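Local coordinates for SusD superfamily protein (Bacteroides vulgatus ATCC 8482, PDB 3JQ0), which probably binds nutrients, most likely glycans, at the bacterial outer membrane, at residues 303-308 against 314-319; 415-420 against 438-443. One frame throughout, in Å; residues are numbered along the deposited sequence. Where two conformers were deposited one is given.

Contact 1 of 2, residues 303-308 against 314-319; sequences EFYFKG and TRWTTS
W316 reaches back from helix 315-319 to the preceding 303-308 loop and meets Y305 edge-on over one face of the phenol ring. From CB the side chain runs with CG anti to the backbone N (chi1 -176°), a course that carries the indole away from the helix and across Y305 at about a right angle. CD1 comes first to the Y305 ring, 3.8 Å from CE1 of Y305. NE1 is the atom that comes in deepest: it stands 3.2 Å above the plane of the Y305 ring, over its centre, and W316 NE1 is also 2.9 Å from the carbonyl O of Y305. Further round the indole, W316 CE2 is 3.3 Å from Y305 O, and W316 CZ2 lies 3.8 Å from Y305 CE2 and, at the indole edge, 4.2 Å from F306 CD1. The result is an edge-to-face aromatic pair with the planes at 50°, the five-membered ring lying nearest and CZ2 adding to the contact. Y305 in turn offers its own edge to F306, its CD2 sitting 3.5 Å above the centre of the F306 ring; Y305, F306 and W316 meet in succession, with F309 nearly parallel to the indole. At the phenol end, Y305 OH touches CG2 of T317 at 3.7 Å and also hydrogen-bonds a bound glycerol. The hairpin of strands 320-326 and 332-339 borders this cluster, with L320 and A322 packing on Y305 and Y334 meeting F306 edge-to-face. Elsewhere on the short helix, R315 packs on V389 and A393 of helix 383-394, while T318 and S319 touch F229 of helix 229-233.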
loop_
_atom_site.group_PDB
_atom_site.type_symbol
_atom_site.label_atom_id
_atom_site.label_comp_id
_atom_site.label_asym_id
_atom_site.label_seq_id
_atom_site.Cartn_x
_atom_site.Cartn_y
_atom_site.Cartn_z
ATOM N N GLU A 303 11.917 17.044 7.595
ATOM C CA GLU A 303 11.382 17.307 8.914
ATOM C C GLU A 303 10.664 16.075 9.496
ATOM O O GLU A 303 10.575 15.889 10.708
ATOM C CB GLU A 303 10.424 18.519 8.760
ATOM C CG GLU A 303 9.770 19.024 10.038
ATOM C CD GLU A 303 8.669 20.086 9.831
ATOM O OE1 GLU A 303 8.377 20.521 8.685
ATOM O OE2 GLU A 303 8.042 20.447 10.844
ATOM N N PHE A 304 10.116 15.243 8.623
ATOM C CA PHE A 304 9.334 14.104 9.073
ATOM C C PHE A 304 10.153 13.119 9.876
ATOM O O PHE A 304 9.613 12.472 10.776
ATOM C CB PHE A 304 8.676 13.413 7.884
ATOM C CG PHE A 304 7.806 12.258 8.267
ATOM C CD1 PHE A 304 6.544 12.451 8.778
ATOM C CD2 PHE A 304 8.290 10.951 8.172
ATOM C CE1 PHE A 304 5.762 11.362 9.183
ATOM C CE2 PHE A 304 7.491 9.864 8.578
ATOM C CZ PHE A 304 6.224 10.104 9.038
ATOM N N TYR A 305 11.454 13.011 9.588
ATOM C CA TYR A 305 12.270 12.035 10.277
ATOM C C TYR A 305 12.199 12.203 11.783
ATOM O O TYR A 305 12.210 11.207 12.491
ATOM C CB TYR A 305 13.739 12.074 9.799
ATOM C CG TYR A 305 14.608 11.027 10.445
ATOM C CD1 TYR A 305 14.659 9.746 9.938
ATOM C CD2 TYR A 305 15.306 11.299 11.614
ATOM C CE1 TYR A 305 15.411 8.758 10.538
ATOM C CE2 TYR A 305 16.051 10.303 12.231
ATOM C CZ TYR A 305 16.081 9.035 11.712
ATOM O OH TYR A 305 16.782 8.056 12.323
ATOM N N PHE A 306 12.122 13.447 12.272
ATOM C CA PHE A 306 12.070 13.714 13.704
ATOM C C PHE A 306 10.676 13.943 14.260
ATOM O O PHE A 306 10.552 14.178 15.459
ATOM C CB PHE A 306 13.051 14.850 14.067
ATOM C CG PHE A 306 14.490 14.530 13.782
ATOM C CD1 PHE A 306 15.179 13.696 14.629
ATOM C CD2 PHE A 306 15.122 15.025 12.646
ATOM C CE1 PHE A 306 16.503 13.358 14.381
ATOM C CE2 PHE A 306 16.454 14.693 12.393
ATOM C CZ PHE A 306 17.137 13.889 13.260
ATOM N N LYS A 307 9.664 13.853 13.418
ATOM C CA LYS A 307 8.284 14.044 13.835
ATOM C C LYS A 307 7.366 12.858 13.515
ATOM O O LYS A 307 6.170 12.919 13.701
ATOM C CB LYS A 307 7.710 15.341 13.267
ATOM C CG LYS A 307 8.316 16.615 13.883
ATOM C CD LYS A 307 7.824 16.782 15.348
ATOM C CE LYS A 307 8.124 18.097 15.994
ATOM N NZ LYS A 307 7.822 18.082 17.426
ATOM N N GLY A 308 7.929 11.740 13.069
ATOM C CA GLY A 308 7.151 10.585 12.654
ATOM C C GLY A 308 6.882 9.581 13.759
ATOM O O GLY A 308 5.826 8.949 13.792
ATOM N N THR A 314 10.661 0.830 16.867
ATOM C CA THR A 314 11.609 0.265 15.925
ATOM C C THR A 314 11.217 0.501 14.465
ATOM O O THR A 314 12.060 0.393 13.562
ATOM C CB THR A 314 11.867 -1.262 16.126
ATOM O OG1 THR A 314 10.750 -1.976 15.594
ATOM C CG2 THR A 314 12.126 -1.648 17.565
ATOM N N ARG A 315 9.969 0.892 14.226
ATOM C CA ARG A 315 9.575 1.203 12.857
ATOM C C ARG A 315 10.333 2.412 12.303
ATOM O O ARG A 315 10.455 2.569 11.096
ATOM C CB ARG A 315 8.092 1.463 12.744
ATOM C CG ARG A 315 7.270 0.264 13.181
ATOM C CD ARG A 315 5.775 0.538 13.142
ATOM N NE ARG A 315 5.423 1.490 14.219
ATOM C CZ ARG A 315 4.205 1.645 14.702
ATOM N NH1 ARG A 315 3.166 1.042 14.156
ATOM N NH2 ARG A 315 4.031 2.451 15.739
ATOM N N TRP A 316 10.756 3.305 13.188
ATOM C CA TRP A 316 11.425 4.541 12.809
ATOM C C TRP A 316 12.677 4.287 11.976
ATOM O O TRP A 316 12.754 4.682 10.807
ATOM C CB TRP A 316 11.749 5.335 14.066
ATOM C CG TRP A 316 12.345 6.681 13.903
ATOM C CD1 TRP A 316 12.612 7.328 12.742
ATOM C CD2 TRP A 316 12.740 7.542 14.975
ATOM N NE1 TRP A 316 13.151 8.565 13.039
ATOM C CE2 TRP A 316 13.227 8.724 14.392
ATOM C CE3 TRP A 316 12.672 7.455 16.347
ATOM C CZ2 TRP A 316 13.660 9.801 15.149
ATOM C CZ3 TRP A 316 13.097 8.523 17.089
ATOM C CH2 TRP A 316 13.602 9.680 16.511
ATOM N N THR A 317 13.658 3.605 12.573
ATOM C CA THR A 317 14.946 3.414 11.904
ATOM C C THR A 317 14.949 2.199 10.993
ATOM O O THR A 317 15.902 2.004 10.242
ATOM C CB THR A 317 16.045 3.339 12.925
ATOM O OG1 THR A 317 15.755 2.308 13.848
ATOM C CG2 THR A 317 16.204 4.669 13.659
ATOM N N THR A 318 13.880 1.406 11.008
ATOM C CA THR A 318 13.694 0.372 9.985
ATOM C C THR A 318 13.122 1.022 8.709
ATOM O O THR A 318 13.523 0.673 7.588
ATOM C CB THR A 318 12.817 -0.772 10.514
ATOM O OG1 THR A 318 13.527 -1.461 11.533
ATOM C CG2 THR A 318 12.421 -1.733 9.416
ATOM N N SER A 319 12.193 1.962 8.855
ATOM C CA SER A 319 11.563 2.605 7.706
ATOM C C SER A 319 12.410 3.649 7.031
ATOM O O SER A 319 12.348 3.812 5.807
ATOM C CB SER A 319 10.247 3.269 8.138
ATOM O OG SER A 319 9.301 2.308 8.624
#

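Contact 2 of 2, residues 415-420 against 438-443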
loop_
_atom_site.group_PDB
_atom_site.type_symbol
_atom_site.label_atom_id
_atom_site.label_comp_id
_atom_site.label_asym_id
_atom_site.label_seq_id
_atom_site.Cartn_x
_atom_site.Cartn_y
_atom_site.Cartn_z
ATOM N N GLU A 415 5.532 17.987 23.621
ATOM C CA GLU A 415 6.649 18.451 22.795
ATOM C C GLU A 415 6.655 17.717 21.436
ATOM O O GLU A 415 6.846 18.338 20.379
ATOM C CB GLU A 415 8.012 18.263 23.492
ATOM C CG GLU A 415 9.158 18.783 22.656
ATOM C CD GLU A 415 10.506 18.653 23.321
ATOM O OE1 GLU A 415 10.546 18.379 24.546
ATOM O OE2 GLU A 415 11.527 18.840 22.589
ATOM N N PHE A 416 6.492 16.391 21.450
ATOM C CA PHE A 416 6.571 15.646 20.220
ATOM C C PHE A 416 5.458 16.108 19.244
ATOM O O PHE A 416 5.680 16.190 18.016
ATOM C CB PHE A 416 6.408 14.158 20.517
ATOM C CG PHE A 416 6.497 13.337 19.265
ATOM C CD1 PHE A 416 7.725 12.953 18.735
ATOM C CD2 PHE A 416 5.322 12.993 18.590
ATOM C CE1 PHE A 416 7.787 12.248 17.549
ATOM C CE2 PHE A 416 5.421 12.298 17.387
ATOM C CZ PHE A 416 6.629 11.901 16.884
ATOM N N TYR A 417 4.242 16.318 19.746
ATOM C CA TYR A 417 3.122 16.663 18.924
ATOM C C TYR A 417 3.009 18.133 18.560
ATOM O O TYR A 417 2.184 18.512 17.737
ATOM C CB TYR A 417 1.795 16.091 19.482
ATOM C CG TYR A 417 1.833 14.557 19.425
ATOM C CD1 TYR A 417 1.691 13.864 18.210
ATOM C CD2 TYR A 417 2.090 13.800 20.555
ATOM C CE1 TYR A 417 1.818 12.515 18.151
ATOM C CE2 TYR A 417 2.223 12.420 20.488
ATOM C CZ TYR A 417 2.103 11.788 19.254
ATOM O OH TYR A 417 2.291 10.414 19.152
ATOM N N THR A 418 3.812 18.967 19.184
ATOM C CA THR A 418 3.924 20.384 18.800
ATOM C C THR A 418 4.605 20.514 17.444
ATOM O O THR A 418 5.588 19.830 17.158
ATOM C CB THR A 418 4.675 21.164 19.888
ATOM O OG1 THR A 418 3.871 21.157 21.064
ATOM C CG2 THR A 418 4.917 22.617 19.465
ATOM N N ASP A 419 4.060 21.396 16.602
ATOM C CA ASP A 419 4.618 21.642 15.266
ATOM C C ASP A 419 4.763 20.333 14.500
ATOM O O ASP A 419 5.798 20.071 13.869
ATOM C CB ASP A 419 5.962 22.389 15.343
ATOM C CG ASP A 419 5.837 23.771 15.951
ATOM O OD1 ASP A 419 4.815 24.440 15.716
ATOM O OD2 ASP A 419 6.773 24.182 16.675
ATOM N N ASN A 420 3.718 19.489 14.604
ATOM C CA ASN A 420 3.733 18.183 13.975
ATOM C C ASN A 420 2.550 18.096 13.049
ATOM O O ASN A 420 1.436 17.789 13.473
ATOM C CB ASN A 420 3.712 17.077 14.993
ATOM C CG ASN A 420 3.945 15.728 14.401
ATOM O OD1 ASN A 420 3.645 15.501 13.224
ATOM N ND2 ASN A 420 4.550 14.814 15.180
ATOM N N ARG A 438 -1.424 3.903 11.284
ATOM C CA ARG A 438 -1.253 3.451 9.930
ATOM C C ARG A 438 -0.123 4.173 9.222
ATOM O O ARG A 438 0.607 3.581 8.415
ATOM C CB ARG A 438 -2.557 3.561 9.113
ATOM C CG ARG A 438 -3.620 2.593 9.562
ATOM C CD ARG A 438 -4.859 2.652 8.681
ATOM N NE ARG A 438 -4.655 2.184 7.349
ATOM C CZ ARG A 438 -4.602 0.929 6.978
ATOM N NH1 ARG A 438 -4.703 -0.049 7.850
ATOM N NH2 ARG A 438 -4.460 0.638 5.680
ATOM N N LEU A 439 0.056 5.460 9.520
ATOM C CA LEU A 439 1.152 6.226 8.943
ATOM C C LEU A 439 2.498 5.589 9.350
ATOM O O LEU A 439 3.374 5.348 8.529
ATOM C CB LEU A 439 1.065 7.704 9.345
ATOM C CG LEU A 439 2.211 8.603 8.905
ATOM C CD1 LEU A 439 2.516 8.556 7.433
ATOM C CD2 LEU A 439 1.968 9.997 9.402
ATOM N N ARG A 440 2.634 5.347 10.650
ATOM C CA ARG A 440 3.840 4.742 11.183
ATOM C C ARG A 440 4.067 3.342 10.644
ATOM O O ARG A 440 5.234 2.922 10.464
ATOM C CB ARG A 440 3.763 4.735 12.726
ATOM C CG ARG A 440 3.902 6.121 13.325
ATOM C CD ARG A 440 3.727 6.118 14.829
ATOM N NE ARG A 440 4.033 7.438 15.378
ATOM C CZ ARG A 440 3.706 7.862 16.592
ATOM N NH1 ARG A 440 2.931 7.142 17.379
ATOM N NH2 ARG A 440 4.137 9.053 16.974
ATOM N N GLU A 441 3.011 2.563 10.419
ATOM C CA GLU A 441 3.096 1.157 10.105
ATOM C C GLU A 441 3.380 0.940 8.597
ATOM O O GLU A 441 4.008 -0.072 8.259
ATOM C CB GLU A 441 1.765 0.495 10.507
ATOM C CG GLU A 441 1.735 -1.006 10.382
ATOM C CD GLU A 441 2.690 -1.788 11.298
ATOM O OE1 GLU A 441 3.045 -1.239 12.364
ATOM O OE2 GLU A 441 2.991 -2.977 10.947
ATOM N N PHE A 442 2.893 1.811 7.709
ATOM C CA PHE A 442 2.751 1.498 6.298
ATOM C C PHE A 442 3.510 2.405 5.345
ATOM O O PHE A 442 3.192 2.455 4.160
ATOM C CB PHE A 442 1.260 1.434 5.882
ATOM C CG PHE A 442 0.520 0.291 6.549
ATOM C CD1 PHE A 442 0.832 -1.026 6.220
ATOM C CD2 PHE A 442 -0.456 0.526 7.500
ATOM C CE1 PHE A 442 0.162 -2.096 6.835
ATOM C CE2 PHE A 442 -1.104 -0.523 8.097
ATOM C CZ PHE A 442 -0.755 -1.819 7.826
HETATM N N MSE A 443 4.582 3.074 5.796
HETATM C CA MSE A 443 5.359 3.850 4.842
HETATM C C MSE A 443 5.808 3.007 3.688
HETATM O O MSE A 443 6.277 1.861 3.883
HETATM C CB MSE A 443 6.599 4.491 5.515
HETATM C CG MSE A 443 6.313 5.424 6.639
HETATM SE SE MSE A 443 7.870 6.410 7.198
HETATM C CE MSE A 443 7.852 7.683 5.717
#
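Y417 and F416 meet R440 where two helices finish: helix 414-417 gives way to a type II beta turn from Y417 to N420, with D419 in left-handed backbone geometry, and helix 430-441 releases the chain at F442. Both pieces belong to the helical SusD fold, whose family is related to the tetratricopeptide repeats, and a single long side chain spans the distance between them. R440 leaves its helix with CG anti to the carbonyl carbon (chi1 -71°) and stays extended from CG to NE, which brings the guanidinium up to the two aromatic residues. Its NH2 donates a hydrogen bond of 3.2 Å to Y417 OH; the bond is bent, 145° at the hydrogen, and the hydroxyl is tilted out of the guanidinium plane. F416 arrives from the opposite direction, with its ring and the guanidinium planes 58° apart, so the two do not stack. CD2 of F416 sits 3.4 Å above the centre of the Y417 ring. The other guanidinium nitrogens are engaged outside these segments, NE with the carbonyl O of G308 and NH1 in a salt bridge with D411. Because the second carboxylate oxygen of D411 hydrogen-bonds Y417 OH, acid, phenol and arginine form a connected polar group that probably fixes the rotation of the guanidinium. With a leucine in place of R440, Y417 OH would probably lose its donor, D411 its opposite charge and the carbonyl of G308 its partner. The closest approach of F416 to the arginine is CE2 at 3.5 Å from R440 NH2, at the edge of the guanidinium and in its plane.

Contacts 1 and 2 lie on the same side of the chain's centre, with their own centres about 8 Å apart, and each is partly buried. Their chemistry differs: contact 1 is aromatic packing between a loop and the helix that follows it, whereas contact 2 joins two helix ends farther apart along the chain through a charged, hydrogen-bonding side chain. In contact 1 the buried Y305 is flanked by the exposed F306 and T317; in contact 2 the buried partner is the arginine. The 303-308 loop ties the two together, K307 NZ lying 2.8 Å from T418 O in a probable hydrogen bond, while F304 packs against the selenomethionine methyl of M443.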